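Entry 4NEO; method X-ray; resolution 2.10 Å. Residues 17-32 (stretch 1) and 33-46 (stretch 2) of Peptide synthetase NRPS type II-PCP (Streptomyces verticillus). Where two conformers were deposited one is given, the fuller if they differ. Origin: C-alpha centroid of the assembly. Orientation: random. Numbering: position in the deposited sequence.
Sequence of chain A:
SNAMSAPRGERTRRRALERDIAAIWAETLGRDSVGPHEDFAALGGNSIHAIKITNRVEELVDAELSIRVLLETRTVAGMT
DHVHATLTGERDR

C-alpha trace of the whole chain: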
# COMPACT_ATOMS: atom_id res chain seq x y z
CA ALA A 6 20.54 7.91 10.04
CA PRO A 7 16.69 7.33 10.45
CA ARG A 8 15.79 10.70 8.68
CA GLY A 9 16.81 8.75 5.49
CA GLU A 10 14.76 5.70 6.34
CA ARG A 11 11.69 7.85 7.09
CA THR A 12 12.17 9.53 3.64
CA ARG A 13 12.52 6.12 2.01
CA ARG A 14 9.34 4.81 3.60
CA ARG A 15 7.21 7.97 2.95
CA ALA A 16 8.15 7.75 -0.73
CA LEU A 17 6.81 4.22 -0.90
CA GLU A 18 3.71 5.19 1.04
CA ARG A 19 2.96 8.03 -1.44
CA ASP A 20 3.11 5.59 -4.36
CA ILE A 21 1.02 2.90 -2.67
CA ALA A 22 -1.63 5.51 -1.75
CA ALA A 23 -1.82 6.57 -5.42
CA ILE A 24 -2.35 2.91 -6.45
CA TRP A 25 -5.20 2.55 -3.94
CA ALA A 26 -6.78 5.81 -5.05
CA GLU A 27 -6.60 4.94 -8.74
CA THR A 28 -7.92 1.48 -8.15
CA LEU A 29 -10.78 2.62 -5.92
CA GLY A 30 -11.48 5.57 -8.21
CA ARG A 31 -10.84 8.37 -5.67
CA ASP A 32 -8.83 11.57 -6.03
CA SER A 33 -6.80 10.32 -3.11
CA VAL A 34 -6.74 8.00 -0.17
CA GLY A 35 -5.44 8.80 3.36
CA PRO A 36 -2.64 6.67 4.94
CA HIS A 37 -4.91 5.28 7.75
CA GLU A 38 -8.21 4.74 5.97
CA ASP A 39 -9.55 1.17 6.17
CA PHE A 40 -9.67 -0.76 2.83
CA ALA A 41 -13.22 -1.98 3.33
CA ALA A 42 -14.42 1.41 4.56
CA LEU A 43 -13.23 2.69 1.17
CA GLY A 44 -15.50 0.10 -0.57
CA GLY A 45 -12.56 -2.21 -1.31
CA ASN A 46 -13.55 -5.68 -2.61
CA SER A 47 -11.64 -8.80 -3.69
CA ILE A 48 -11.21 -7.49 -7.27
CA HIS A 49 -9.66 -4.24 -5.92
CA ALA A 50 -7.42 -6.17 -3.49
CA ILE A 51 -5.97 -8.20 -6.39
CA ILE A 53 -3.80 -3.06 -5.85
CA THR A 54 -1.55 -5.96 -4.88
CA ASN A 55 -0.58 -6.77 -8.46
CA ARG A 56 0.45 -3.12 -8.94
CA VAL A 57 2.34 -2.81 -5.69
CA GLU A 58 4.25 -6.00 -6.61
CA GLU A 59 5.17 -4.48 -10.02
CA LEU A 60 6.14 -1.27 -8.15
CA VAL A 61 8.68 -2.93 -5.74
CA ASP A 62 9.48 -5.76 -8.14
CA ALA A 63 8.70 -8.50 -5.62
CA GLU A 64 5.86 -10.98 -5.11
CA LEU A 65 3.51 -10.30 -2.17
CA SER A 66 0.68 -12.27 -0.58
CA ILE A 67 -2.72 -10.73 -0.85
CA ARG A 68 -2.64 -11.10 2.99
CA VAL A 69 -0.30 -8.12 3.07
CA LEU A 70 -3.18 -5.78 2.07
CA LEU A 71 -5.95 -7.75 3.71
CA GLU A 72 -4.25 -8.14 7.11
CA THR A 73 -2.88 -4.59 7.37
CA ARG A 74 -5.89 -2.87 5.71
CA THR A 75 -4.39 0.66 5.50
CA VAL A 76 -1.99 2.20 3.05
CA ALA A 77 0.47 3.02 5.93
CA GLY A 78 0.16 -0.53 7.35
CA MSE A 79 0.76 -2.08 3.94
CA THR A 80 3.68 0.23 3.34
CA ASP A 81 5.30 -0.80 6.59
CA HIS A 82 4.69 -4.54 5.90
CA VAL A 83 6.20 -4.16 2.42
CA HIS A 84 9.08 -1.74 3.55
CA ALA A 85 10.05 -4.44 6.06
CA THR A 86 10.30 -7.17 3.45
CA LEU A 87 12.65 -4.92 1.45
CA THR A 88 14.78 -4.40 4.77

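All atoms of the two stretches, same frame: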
# COMPACT_ATOMS: atom_id res chain seq x y z
N LEU A 17 7.59 5.40 -0.54
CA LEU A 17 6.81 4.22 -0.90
C LEU A 17 5.33 4.41 -0.57
O LEU A 17 4.45 4.04 -1.34
CB LEU A 17 7.36 2.97 -0.19
CG LEU A 17 6.57 1.67 -0.46
CD1 LEU A 17 6.56 1.29 -1.92
CD2 LEU A 17 7.23 0.56 0.34
N GLU A 18 5.07 4.96 0.60
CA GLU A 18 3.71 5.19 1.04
C GLU A 18 2.91 6.08 0.06
O GLU A 18 1.75 5.79 -0.19
CB GLU A 18 3.69 5.84 2.42
CG GLU A 18 2.32 5.98 3.04
CD GLU A 18 2.38 6.72 4.38
OE1 GLU A 18 2.51 6.08 5.41
OE2 GLU A 18 2.35 7.93 4.41
N ARG A 19 3.54 7.14 -0.43
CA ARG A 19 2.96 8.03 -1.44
C ARG A 19 2.51 7.21 -2.65
O ARG A 19 1.37 7.32 -3.11
CB ARG A 19 4.03 9.00 -1.92
CG ARG A 19 3.96 10.48 -1.54
CD ARG A 19 4.65 11.21 -2.73
NE ARG A 19 5.38 10.20 -3.51
CZ ARG A 19 6.70 10.07 -3.53
NH1 ARG A 19 7.22 9.03 -4.13
NH2 ARG A 19 7.45 10.92 -2.90
N ASP A 20 3.41 6.39 -3.17
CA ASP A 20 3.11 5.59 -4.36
C ASP A 20 2.03 4.56 -4.11
O ASP A 20 1.20 4.32 -4.96
CB ASP A 20 4.37 4.90 -4.92
CG ASP A 20 5.35 5.88 -5.64
OD1 ASP A 20 5.05 7.07 -5.87
OD2 ASP A 20 6.45 5.42 -5.99
N ILE A 21 2.07 3.87 -2.96
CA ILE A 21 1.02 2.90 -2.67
C ILE A 21 -0.34 3.63 -2.54
O ILE A 21 -1.34 3.17 -3.09
CB ILE A 21 1.35 2.06 -1.41
CG1 ILE A 21 2.54 1.16 -1.73
CG2 ILE A 21 0.16 1.24 -0.95
CD1 ILE A 21 3.03 0.33 -0.54
N ALA A 22 -0.38 4.79 -1.88
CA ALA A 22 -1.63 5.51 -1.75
C ALA A 22 -2.20 5.84 -3.14
O ALA A 22 -3.40 5.73 -3.35
CB ALA A 22 -1.45 6.77 -0.93
N ALA A 23 -1.34 6.24 -4.09
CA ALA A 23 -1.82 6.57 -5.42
C ALA A 23 -2.40 5.35 -6.11
O ALA A 23 -3.41 5.47 -6.80
CB ALA A 23 -0.69 7.15 -6.25
N ILE A 24 -1.80 4.18 -5.92
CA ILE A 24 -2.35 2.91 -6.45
C ILE A 24 -3.73 2.60 -5.89
O ILE A 24 -4.64 2.27 -6.65
CB ILE A 24 -1.38 1.74 -6.19
CG1 ILE A 24 -0.16 1.86 -7.10
CG2 ILE A 24 -2.04 0.38 -6.38
CD1 ILE A 24 0.97 0.92 -6.68
N TRP A 25 -3.89 2.70 -4.56
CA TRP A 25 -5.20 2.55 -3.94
C TRP A 25 -6.23 3.54 -4.52
O TRP A 25 -7.38 3.19 -4.78
CB TRP A 25 -5.13 2.79 -2.41
CG TRP A 25 -4.52 1.69 -1.59
CD1 TRP A 25 -3.39 1.01 -1.84
CD2 TRP A 25 -5.02 1.18 -0.35
NE1 TRP A 25 -3.15 0.07 -0.86
CE2 TRP A 25 -4.14 0.17 0.08
CE3 TRP A 25 -6.14 1.48 0.42
CZ2 TRP A 25 -4.32 -0.54 1.27
CZ3 TRP A 25 -6.34 0.76 1.60
CH2 TRP A 25 -5.44 -0.24 2.00
N ALA A 26 -5.85 4.80 -4.63
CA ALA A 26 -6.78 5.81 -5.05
C ALA A 26 -7.24 5.54 -6.45
O ALA A 26 -8.43 5.63 -6.72
CB ALA A 26 -6.15 7.20 -4.99
N GLU A 27 -6.29 5.23 -7.33
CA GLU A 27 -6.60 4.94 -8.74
C GLU A 27 -7.48 3.74 -8.82
O GLU A 27 -8.45 3.76 -9.53
CB GLU A 27 -5.36 4.63 -9.56
CG GLU A 27 -4.46 5.83 -9.79
CD GLU A 27 -3.19 5.46 -10.55
OE1 GLU A 27 -3.32 4.74 -11.58
OE2 GLU A 27 -2.09 5.91 -10.11
N THR A 28 -7.15 2.70 -8.08
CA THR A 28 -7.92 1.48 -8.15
C THR A 28 -9.32 1.66 -7.63
O THR A 28 -10.26 1.09 -8.18
CB THR A 28 -7.25 0.33 -7.38
OG1 THR A 28 -5.90 0.16 -7.87
CG2 THR A 28 -8.09 -0.97 -7.54
N LEU A 29 -9.47 2.44 -6.55
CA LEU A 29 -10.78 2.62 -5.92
C LEU A 29 -11.52 3.80 -6.51
O LEU A 29 -12.61 4.14 -6.06
CB LEU A 29 -10.63 2.79 -4.42
CG LEU A 29 -9.98 1.59 -3.74
CD1 LEU A 29 -9.52 2.01 -2.37
CD2 LEU A 29 -10.92 0.41 -3.66
N GLY A 30 -10.95 4.39 -7.56
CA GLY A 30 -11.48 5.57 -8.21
C GLY A 30 -11.69 6.80 -7.33
O GLY A 30 -12.74 7.43 -7.42
N ARG A 31 -10.72 7.17 -6.50
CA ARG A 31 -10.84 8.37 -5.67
C ARG A 31 -9.72 9.31 -6.01
O ARG A 31 -8.72 8.84 -6.56
CB ARG A 31 -10.79 7.98 -4.21
CG ARG A 31 -11.72 6.83 -3.93
CD ARG A 31 -11.36 6.28 -2.59
NE ARG A 31 -11.66 7.30 -1.61
CZ ARG A 31 -12.84 7.45 -1.03
NH1 ARG A 31 -13.01 8.43 -0.16
NH2 ARG A 31 -13.84 6.61 -1.31
N ASP A 32 -9.88 10.61 -5.73
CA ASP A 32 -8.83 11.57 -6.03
C ASP A 32 -7.61 11.24 -5.18
O ASP A 32 -6.49 11.40 -5.62
CB ASP A 32 -9.31 12.99 -5.77
CG ASP A 32 -10.41 13.42 -6.75
OD1 ASP A 32 -10.76 12.63 -7.66
OD2 ASP A 32 -10.91 14.55 -6.61
N SER A 33 -7.87 10.79 -3.97
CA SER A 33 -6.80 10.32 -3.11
C SER A 33 -7.37 9.52 -1.95
O SER A 33 -8.59 9.51 -1.68
CB SER A 33 -6.00 11.48 -2.54
OG SER A 33 -6.87 12.27 -1.73
N VAL A 34 -6.44 8.86 -1.28
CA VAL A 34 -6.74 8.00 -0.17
C VAL A 34 -5.76 8.37 0.96
O VAL A 34 -4.54 8.51 0.72
CB VAL A 34 -6.54 6.55 -0.61
CG1 VAL A 34 -6.23 5.66 0.57
CG2 VAL A 34 -7.78 6.08 -1.36
N GLY A 35 -6.29 8.54 2.17
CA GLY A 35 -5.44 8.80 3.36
C GLY A 35 -4.64 7.55 3.85
O GLY A 35 -5.07 6.42 3.64
N PRO A 36 -3.49 7.77 4.50
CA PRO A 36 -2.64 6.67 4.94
C PRO A 36 -3.29 5.68 5.94
O PRO A 36 -2.87 4.52 5.98
CB PRO A 36 -1.43 7.38 5.56
CG PRO A 36 -1.90 8.75 5.93
CD PRO A 36 -3.14 9.06 5.14
N HIS A 37 -4.31 6.10 6.70
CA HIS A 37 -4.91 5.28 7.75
C HIS A 37 -6.34 4.91 7.52
O HIS A 37 -7.00 4.41 8.45
CB HIS A 37 -4.73 5.96 9.12
CG HIS A 37 -3.32 6.26 9.40
ND1 HIS A 37 -2.39 5.26 9.58
CD2 HIS A 37 -2.64 7.42 9.41
CE1 HIS A 37 -1.19 5.81 9.70
NE2 HIS A 37 -1.31 7.11 9.60
N GLU A 38 -6.82 5.09 6.28
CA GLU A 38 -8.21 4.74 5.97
C GLU A 38 -8.36 3.26 5.73
O GLU A 38 -7.58 2.69 4.98
CB GLU A 38 -8.70 5.54 4.74
CG GLU A 38 -8.82 7.05 4.97
CD GLU A 38 -9.53 7.76 3.82
OE1 GLU A 38 -10.74 8.03 3.97
OE2 GLU A 38 -8.86 7.98 2.76
N ASP A 39 -9.37 2.64 6.32
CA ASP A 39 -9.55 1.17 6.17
C ASP A 39 -10.04 0.77 4.76
O ASP A 39 -10.99 1.36 4.24
CB ASP A 39 -10.51 0.62 7.27
CG ASP A 39 -10.70 -0.89 7.16
OD1 ASP A 39 -9.90 -1.64 7.75
OD2 ASP A 39 -11.60 -1.34 6.43
N PHE A 40 -9.42 -0.26 4.19
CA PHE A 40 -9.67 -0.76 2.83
C PHE A 40 -11.15 -0.97 2.57
O PHE A 40 -11.64 -0.60 1.52
CB PHE A 40 -8.95 -2.10 2.62
CG PHE A 40 -9.18 -2.73 1.28
CD1 PHE A 40 -8.72 -2.12 0.13
CD2 PHE A 40 -9.84 -3.95 1.18
CE1 PHE A 40 -8.93 -2.71 -1.10
CE2 PHE A 40 -10.04 -4.54 -0.05
CZ PHE A 40 -9.58 -3.92 -1.19
N ALA A 41 -11.82 -1.63 3.50
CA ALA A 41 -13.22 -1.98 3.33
C ALA A 41 -14.10 -0.77 3.49
O ALA A 41 -15.12 -0.66 2.81
CB ALA A 41 -13.66 -3.05 4.31
N ALA A 42 -13.72 0.13 4.40
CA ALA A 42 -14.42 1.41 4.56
C ALA A 42 -14.37 2.21 3.27
O ALA A 42 -15.32 2.92 2.97
CB ALA A 42 -13.87 2.23 5.72
N LEU A 43 -13.31 2.06 2.49
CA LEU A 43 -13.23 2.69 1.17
C LEU A 43 -14.03 1.97 0.07
O LEU A 43 -13.96 2.37 -1.09
CB LEU A 43 -11.76 2.80 0.72
CG LEU A 43 -10.90 3.71 1.60
CD1 LEU A 43 -9.43 3.43 1.37
CD2 LEU A 43 -11.21 5.17 1.36
N GLY A 44 -14.80 0.93 0.42
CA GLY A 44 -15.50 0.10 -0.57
C GLY A 44 -14.60 -0.95 -1.26
O GLY A 44 -14.96 -1.48 -2.32
N GLY A 45 -13.45 -1.25 -0.68
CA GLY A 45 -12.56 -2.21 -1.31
C GLY A 45 -13.17 -3.60 -1.32
O GLY A 45 -13.66 -4.05 -0.29
N ASN A 46 -13.12 -4.29 -2.47
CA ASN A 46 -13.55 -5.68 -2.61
C ASN A 46 -12.39 -6.55 -3.11
O ASN A 46 -11.28 -6.05 -3.34
CB ASN A 46 -14.76 -5.79 -3.56
CG ASN A 46 -14.46 -5.32 -4.98
OD1 ASN A 46 -13.33 -5.34 -5.44
ND2 ASN A 46 -15.49 -4.87 -5.67

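The helix that runs through residues 17-28 packs against the loop that follows it, burying 665 Å² summed over both sides. No hydrogen bond crosses between the two stretches. The contact is held by apolar packing, and none of the polar bonds joins the two stretches.

Ser 33 has the largest covered area, but much of this comes from its place in the chain, directly bonded to Asp 32. Its CA–CB bond points away from the helix overall. Its backbone still packs closely: Ala 26 CB lies 3.7 Å from Ser 33 CA. Ala 26 CB thus meets the backbone of Ser 33 directly.

Val 34 points toward the helix and is buried. Its CG2 lies 3.8 Å from Ala 26 CA and 3.8 Å from Arg 31 CD. Its CG1 is 4.2 Å from Trp 25 CE3. The two methyls thus reach different neighbours, one near Ala 26 and Arg 31, the other near the indole. The backbone takes part as well, with Val 34 O 3.9 Å from Ala 22 CB, one helical turn before Ala 26.

Trp 25 is the residue of the helix with the most covered surface. Its chi1 is m. Its CA–CB bond points toward the other stretch, and the indole packs against Val 34, Phe 40 and Leu 43. Phe 40 meets it edge-to-face: the edge of Phe 40 is turned toward the face of the Trp 25 six-membered ring, with centroids 5.7 Å apart and planes at 80°. The side chains come within 4.0 Å at Trp 25 CZ3 and Phe 40 CB. Leu 43 approaches the edge of the indole, with Leu 43 CD1 3.9 Å from Trp 25 CE3.

Leu 43 also extends the packing beyond the tryptophan. Its CB is 3.9 Å from Leu 29 CD1, and its CD2 lies over one face of the Arg 31 guanidinium, 3.7 Å from Arg 31 NE. That nitrogen is buried by the contact and has no polar partner in the model. Leu 29 CD2 also reaches Gly 45 CA at 3.9 Å. A CB on Gly 45 would clash with Phe 40 CE1.

Gly 30 has positive phi in a Schellman motif, and Arg 31 N bonds back to Ala 26 O at 2.8 Å. In the loop, Gly 35 N donates to Glu 38 OE2 at 2.7 Å across a type I turn. A second type I turn runs from Ala 41 to Gly 44 and includes Leu 43.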